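Local coordinates for peptidase M16 inactive domain family protein (Pseudomonas fluorescens, PDB 3GWB) that is an M16 peptidase-family protein that may bind a metal ion and act as a hydrolase, its own activity uncertain, at residues 148-153 with 243-248; 312-317 with 411-416. All coordinates share one frame; numbering follows the deposited sequence.

How the interactions relate
Interaction 1 is partly buried and lies near the end of strand 239-244, at the edge of the five-stranded sheet and close to the second subunit. Interaction 2 is wholly buried between two other strands of that sheet. Neither relies on polar side chains. Interaction 1 mixes a methyl against a helix backbone carbonyl with a leucine against an aromatic ring, whereas interaction 2 rests on one selenomethionine methyl that meets a phenylalanine and an isoleucine. Strands 239-244 and 414-419 are neighbours, so the two contacts share a scaffold. Their centres are 14 Å apart, and Ala151 O of helix 147-160 packs on Val416 CG1, joining interaction 1 directly to segment 411-416 of interaction 2.

Interaction 1: residues 148-153 with 243-248; sequences GKLASL and IEFPSS
Ile243 and Phe245, at the end of strand 239-244 and in the turn after it, hold helix residues Leu150 and Ala151 by van der Waals contact alone. The 148-153 and 243-248 segments together bury 152 Å² against each other.

The closest approach is of a methyl to helix backbone. Ile243 CD1 lies 3.3 Å from Leu150 O and 3.7 Å from Leu150 C, beside the carbonyl group and not beyond its oxygen. The same methyl reaches Ala151 CA at 3.9 Å, so it lies against two successive helix residues. The extended arm of Ile243 (chi2 176°) carries CD1 out to the helix, while CG2 branches off it. The backbones come nearest at Ala151 and Ile243, whose CA atoms are 7.0 Å apart.

The second group is apolar side chain on side chain. Leu150 CD1 comes to 4.0 Å from Phe245 CE1, approaching the ring obliquely, and the two side chains cross at about a right angle. Leu150 CG is anti to its carbonyl carbon (chi1 -66°), placing CD1 against the ring. Leu150 CB lies 4.3 Å from Ile243 CD1, so the leucine side chain touches both partners. Ser247 OG lies in the plane of the Phe245 ring, at its edge.

Phe245, Pro246 and Ser247 also touch Pro246 of the second subunit, at the dimer interface. Within the chain, Phe245 and Ser247 pack on Pro147 at the start of the helix, and Ile243 touches Glu154 further along it. Ala151 rests on Ser251 and Met253 of strand 249-257 and on Val416 and Ala418 of strand 414-419, so helix 147-160 lies across one face of the sheet.

Interaction 2: residues 312-317 with 411-416; sequences FMINLQ and DKMVIV
The approach to strand 414-419 meets strand 311-319, its next-but-one neighbour in a mixed five-stranded sheet, over the strand between them, through the side chains of Met413, Phe312 and Ile314. Met413, a selenomethionine just ahead of strand 414-419, supplies a single methyl for the whole contact. Its CE lies 3.8 Å from Phe312 CE2, at the edge of the ring and in its plane, so the methyl abuts the rim of the phenyl group and not its face. The same CE lies 3.8 Å from Ile314 CD1, where the two side chains cross at about a right angle. The Met413 chain is bent at chi2 (-72°) and chi3, and this bend brings CE round to both partners.

Strands 311-319 and 414-419 run parallel to each other, each antiparallel to strand 249-257 between them; the CA atoms of Ile314 and Ile415 stay 9.6 Å apart, so side chains must bridge the gap. Met413 packs on Gln256 of that middle strand and on Phe334 of helix 323-340, which covers this face and also receives Ile415 and Leu316. Val414 and Val416 instead touch helix 147-160 on the other face. Phe312 also meets the ring of Phe303, on the neighbouring strand 299-303, with the planes at about 55°.

Interaction 1: residues 148-153 with 243-248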
loop_
_atom_site.group_PDB
_atom_site.type_symbol
_atom_site.label_atom_id
_atom_site.label_comp_id
_atom_site.label_asym_id
_atom_site.label_seq_id
_atom_site.Cartn_x
_atom_site.Cartn_y
_atom_site.Cartn_z
ATOM N N GLY A 148 -3.732 -17.493 -5.212
ATOM C CA GLY A 148 -2.901 -17.542 -4.023
ATOM C C GLY A 148 -3.687 -17.396 -2.729
ATOM O O GLY A 148 -3.433 -18.118 -1.764
ATOM N N LYS A 149 -4.637 -16.464 -2.698
ATOM C CA LYS A 149 -5.447 -16.253 -1.499
ATOM C C LYS A 149 -6.319 -17.471 -1.227
ATOM O O LYS A 149 -6.463 -17.901 -0.082
ATOM C CB LYS A 149 -6.355 -15.027 -1.646
ATOM C CG LYS A 149 -5.643 -13.692 -1.819
ATOM C CD LYS A 149 -6.519 -12.565 -1.264
ATOM C CE LYS A 149 -6.247 -11.220 -1.923
ATOM N NZ LYS A 149 -6.852 -11.127 -3.291
ATOM N N LEU A 150 -6.904 -18.023 -2.285
ATOM C CA LEU A 150 -7.768 -19.190 -2.141
ATOM C C LEU A 150 -6.992 -20.397 -1.629
ATOM O O LEU A 150 -7.511 -21.191 -0.844
ATOM C CB LEU A 150 -8.441 -19.515 -3.476
ATOM C CG LEU A 150 -9.437 -18.454 -3.961
ATOM C CD1 LEU A 150 -9.981 -18.843 -5.329
ATOM C CD2 LEU A 150 -10.578 -18.321 -2.953
ATOM N N ALA A 151 -5.745 -20.533 -2.069
ATOM C CA ALA A 151 -4.907 -21.642 -1.627
ATOM C C ALA A 151 -4.487 -21.407 -0.177
ATOM O O ALA A 151 -4.436 -22.333 0.627
ATOM C CB ALA A 151 -3.677 -21.757 -2.518
ATOM N N SER A 152 -4.187 -20.156 0.149
ATOM C CA SER A 152 -3.773 -19.802 1.500
ATOM C C SER A 152 -4.874 -20.081 2.527
ATOM O O SER A 152 -4.618 -20.710 3.554
ATOM C CB SER A 152 -3.376 -18.328 1.555
ATOM O OG SER A 152 -2.913 -17.981 2.847
ATOM N N LEU A 153 -6.091 -19.614 2.252
ATOM C CA LEU A 153 -7.212 -19.832 3.167
ATOM C C LEU A 153 -7.411 -21.319 3.436
ATOM O O LEU A 153 -7.593 -21.731 4.582
ATOM C CB LEU A 153 -8.506 -19.241 2.593
ATOM C CG LEU A 153 -8.551 -17.721 2.412
ATOM C CD1 LEU A 153 -9.932 -17.311 1.934
ATOM C CD2 LEU A 153 -8.223 -17.029 3.732
ATOM N N ILE A 243 -7.128 -26.841 -5.752
ATOM C CA ILE A 243 -8.290 -26.003 -5.997
ATOM C C ILE A 243 -8.297 -25.672 -7.478
ATOM O O ILE A 243 -7.417 -24.965 -7.964
ATOM C CB ILE A 243 -8.224 -24.690 -5.202
ATOM C CG1 ILE A 243 -8.078 -24.992 -3.710
ATOM C CG2 ILE A 243 -9.481 -23.874 -5.467
ATOM C CD1 ILE A 243 -7.921 -23.761 -2.849
ATOM N N GLU A 244 -9.286 -26.200 -8.195
ATOM C CA GLU A 244 -9.403 -25.967 -9.629
ATOM C C GLU A 244 -9.687 -24.502 -9.930
ATOM O O GLU A 244 -10.672 -23.940 -9.455
ATOM C CB GLU A 244 -10.520 -26.835 -10.208
ATOM C CG GLU A 244 -10.535 -26.911 -11.725
ATOM C CD GLU A 244 -9.239 -27.464 -12.294
ATOM O OE1 GLU A 244 -8.626 -28.339 -11.648
ATOM O OE2 GLU A 244 -8.842 -27.036 -13.397
ATOM N N PHE A 245 -8.811 -23.890 -10.719
ATOM C CA PHE A 245 -8.946 -22.491 -11.106
ATOM C C PHE A 245 -8.410 -22.417 -12.534
ATOM O O PHE A 245 -7.199 -22.464 -12.754
ATOM C CB PHE A 245 -8.112 -21.605 -10.176
ATOM C CG PHE A 245 -8.579 -20.181 -10.109
ATOM C CD1 PHE A 245 -9.701 -19.840 -9.362
ATOM C CD2 PHE A 245 -7.905 -19.181 -10.799
ATOM C CE1 PHE A 245 -10.143 -18.519 -9.297
ATOM C CE2 PHE A 245 -8.338 -17.857 -10.743
ATOM C CZ PHE A 245 -9.460 -17.526 -9.991
ATOM N N PRO A 246 -9.314 -22.307 -13.523
ATOM C CA PRO A 246 -8.989 -22.233 -14.949
ATOM C C PRO A 246 -8.013 -21.143 -15.386
ATOM O O PRO A 246 -7.765 -20.987 -16.582
ATOM C CB PRO A 246 -10.362 -22.106 -15.610
ATOM C CG PRO A 246 -11.167 -21.407 -14.575
ATOM C CD PRO A 246 -10.759 -22.118 -13.315
ATOM N N SER A 247 -7.457 -20.400 -14.428
ATOM C CA SER A 247 -6.477 -19.343 -14.737
ATOM C C SER A 247 -5.183 -19.967 -15.311
ATOM O O SER A 247 -5.058 -21.184 -15.331
ATOM C CB SER A 247 -6.201 -18.509 -13.494
ATOM O OG SER A 247 -5.520 -19.286 -12.540
ATOM N N SER A 248 -4.224 -19.132 -15.739
ATOM C CA SER A 248 -3.003 -19.564 -16.449
ATOM C C SER A 248 -1.713 -19.948 -15.738
ATOM O O SER A 248 -0.776 -20.568 -16.351
ATOM C CB SER A 248 -2.644 -18.526 -17.480
ATOM O OG SER A 248 -1.269 -18.633 -17.814
#

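Interaction 2: residues 312-317 with 411-416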
loop_
_atom_site.group_PDB
_atom_site.type_symbol
_atom_site.label_atom_id
_atom_site.label_comp_id
_atom_site.label_asym_id
_atom_site.label_seq_id
_atom_site.Cartn_x
_atom_site.Cartn_y
_atom_site.Cartn_z
ATOM N N PHE A 312 5.037 -22.644 9.112
ATOM C CA PHE A 312 6.252 -22.545 8.327
ATOM C C PHE A 312 5.636 -22.747 6.953
ATOM O O PHE A 312 4.886 -23.710 6.743
ATOM C CB PHE A 312 7.240 -23.676 8.599
ATOM C CG PHE A 312 8.311 -23.780 7.544
ATOM C CD1 PHE A 312 9.361 -22.863 7.499
ATOM C CD2 PHE A 312 8.231 -24.756 6.549
ATOM C CE1 PHE A 312 10.304 -22.903 6.464
ATOM C CE2 PHE A 312 9.167 -24.807 5.510
ATOM C CZ PHE A 312 10.211 -23.881 5.471
HETATM N N MSE A 313 5.946 -21.855 6.021
HETATM C CA MSE A 313 5.347 -21.939 4.705
HETATM C C MSE A 313 6.290 -21.580 3.564
HETATM O O MSE A 313 7.174 -20.741 3.715
HETATM C CB MSE A 313 4.128 -21.013 4.679
HETATM C CG MSE A 313 3.201 -21.170 3.499
HETATM SE SE MSE A 313 1.755 -20.106 3.731
HETATM C CE MSE A 313 1.215 -20.632 5.372
ATOM N N ILE A 314 6.089 -22.243 2.430
ATOM C CA ILE A 314 6.865 -22.000 1.219
ATOM C C ILE A 314 5.833 -21.719 0.145
ATOM O O ILE A 314 4.854 -22.455 0.028
ATOM C CB ILE A 314 7.652 -23.237 0.764
ATOM C CG1 ILE A 314 8.710 -23.600 1.802
ATOM C CG2 ILE A 314 8.278 -22.973 -0.606
ATOM C CD1 ILE A 314 9.402 -24.920 1.512
ATOM N N ASN A 315 6.033 -20.665 -0.636
ATOM C CA ASN A 315 5.076 -20.364 -1.695
ATOM C C ASN A 315 5.723 -19.833 -2.964
ATOM O O ASN A 315 6.764 -19.178 -2.925
ATOM C CB ASN A 315 4.034 -19.364 -1.204
ATOM C CG ASN A 315 4.632 -18.027 -0.871
ATOM O OD1 ASN A 315 5.294 -17.866 0.156
ATOM N ND2 ASN A 315 4.418 -17.053 -1.744
ATOM N N LEU A 316 5.092 -20.132 -4.093
ATOM C CA LEU A 316 5.582 -19.690 -5.386
ATOM C C LEU A 316 4.487 -19.866 -6.423
ATOM O O LEU A 316 3.439 -20.465 -6.153
ATOM C CB LEU A 316 6.817 -20.498 -5.812
ATOM C CG LEU A 316 6.592 -21.959 -6.231
ATOM C CD1 LEU A 316 7.812 -22.481 -6.973
ATOM C CD2 LEU A 316 6.310 -22.809 -5.010
ATOM N N GLN A 317 4.742 -19.341 -7.613
ATOM C CA GLN A 317 3.813 -19.422 -8.733
ATOM C C GLN A 317 4.630 -19.837 -9.956
ATOM O O GLN A 317 5.752 -19.380 -10.136
ATOM C CB GLN A 317 3.157 -18.055 -8.959
ATOM C CG GLN A 317 2.165 -17.997 -10.104
ATOM C CD GLN A 317 1.394 -16.684 -10.137
ATOM O OE1 GLN A 317 0.650 -16.367 -9.207
ATOM N NE2 GLN A 317 1.571 -15.913 -11.209
ATOM N N ASP A 411 8.021 -35.282 6.070
ATOM C CA ASP A 411 6.821 -36.123 6.108
ATOM C C ASP A 411 5.588 -35.428 6.686
ATOM O O ASP A 411 4.500 -36.008 6.711
ATOM C CB ASP A 411 7.077 -37.390 6.939
ATOM C CG ASP A 411 8.166 -38.278 6.358
ATOM O OD1 ASP A 411 8.212 -38.440 5.122
ATOM O OD2 ASP A 411 8.967 -38.834 7.141
ATOM N N LYS A 412 5.747 -34.194 7.150
ATOM C CA LYS A 412 4.632 -33.478 7.761
ATOM C C LYS A 412 4.034 -32.358 6.920
ATOM O O LYS A 412 3.067 -31.716 7.340
ATOM C CB LYS A 412 5.061 -32.899 9.113
ATOM C CG LYS A 412 5.460 -33.928 10.158
ATOM C CD LYS A 412 5.729 -33.238 11.481
ATOM C CE LYS A 412 5.970 -34.223 12.625
ATOM N NZ LYS A 412 7.209 -35.020 12.433
HETATM N N MSE A 413 4.594 -32.126 5.739
HETATM C CA MSE A 413 4.109 -31.055 4.874
HETATM C C MSE A 413 2.687 -31.220 4.366
HETATM O O MSE A 413 2.264 -32.309 3.962
HETATM C CB MSE A 413 5.050 -30.858 3.680
HETATM C CG MSE A 413 6.272 -29.997 3.985
HETATM SE SE MSE A 413 5.900 -28.231 4.192
HETATM C CE MSE A 413 7.365 -27.501 3.456
ATOM N N VAL A 414 1.954 -30.114 4.422
ATOM C CA VAL A 414 0.583 -30.039 3.943
ATOM C C VAL A 414 0.716 -29.195 2.688
ATOM O O VAL A 414 1.242 -28.078 2.734
ATOM C CB VAL A 414 -0.326 -29.314 4.948
ATOM C CG1 VAL A 414 -1.735 -29.190 4.382
ATOM C CG2 VAL A 414 -0.344 -30.070 6.261
ATOM N N ILE A 415 0.259 -29.726 1.565
ATOM C CA ILE A 415 0.382 -29.009 0.313
ATOM C C ILE A 415 -0.953 -28.638 -0.315
ATOM O O ILE A 415 -1.888 -29.435 -0.349
ATOM C CB ILE A 415 1.198 -29.838 -0.673
ATOM C CG1 ILE A 415 2.521 -30.234 -0.015
ATOM C CG2 ILE A 415 1.442 -29.051 -1.950
ATOM C CD1 ILE A 415 3.285 -31.285 -0.774
ATOM N N VAL A 416 -1.029 -27.410 -0.809
ATOM C CA VAL A 416 -2.238 -26.925 -1.446
ATOM C C VAL A 416 -1.876 -26.113 -2.675
ATOM O O VAL A 416 -1.122 -25.140 -2.591
ATOM C CB VAL A 416 -3.062 -26.037 -0.488
ATOM C CG1 VAL A 416 -4.304 -25.522 -1.199
ATOM C CG2 VAL A 416 -3.443 -26.826 0.753
#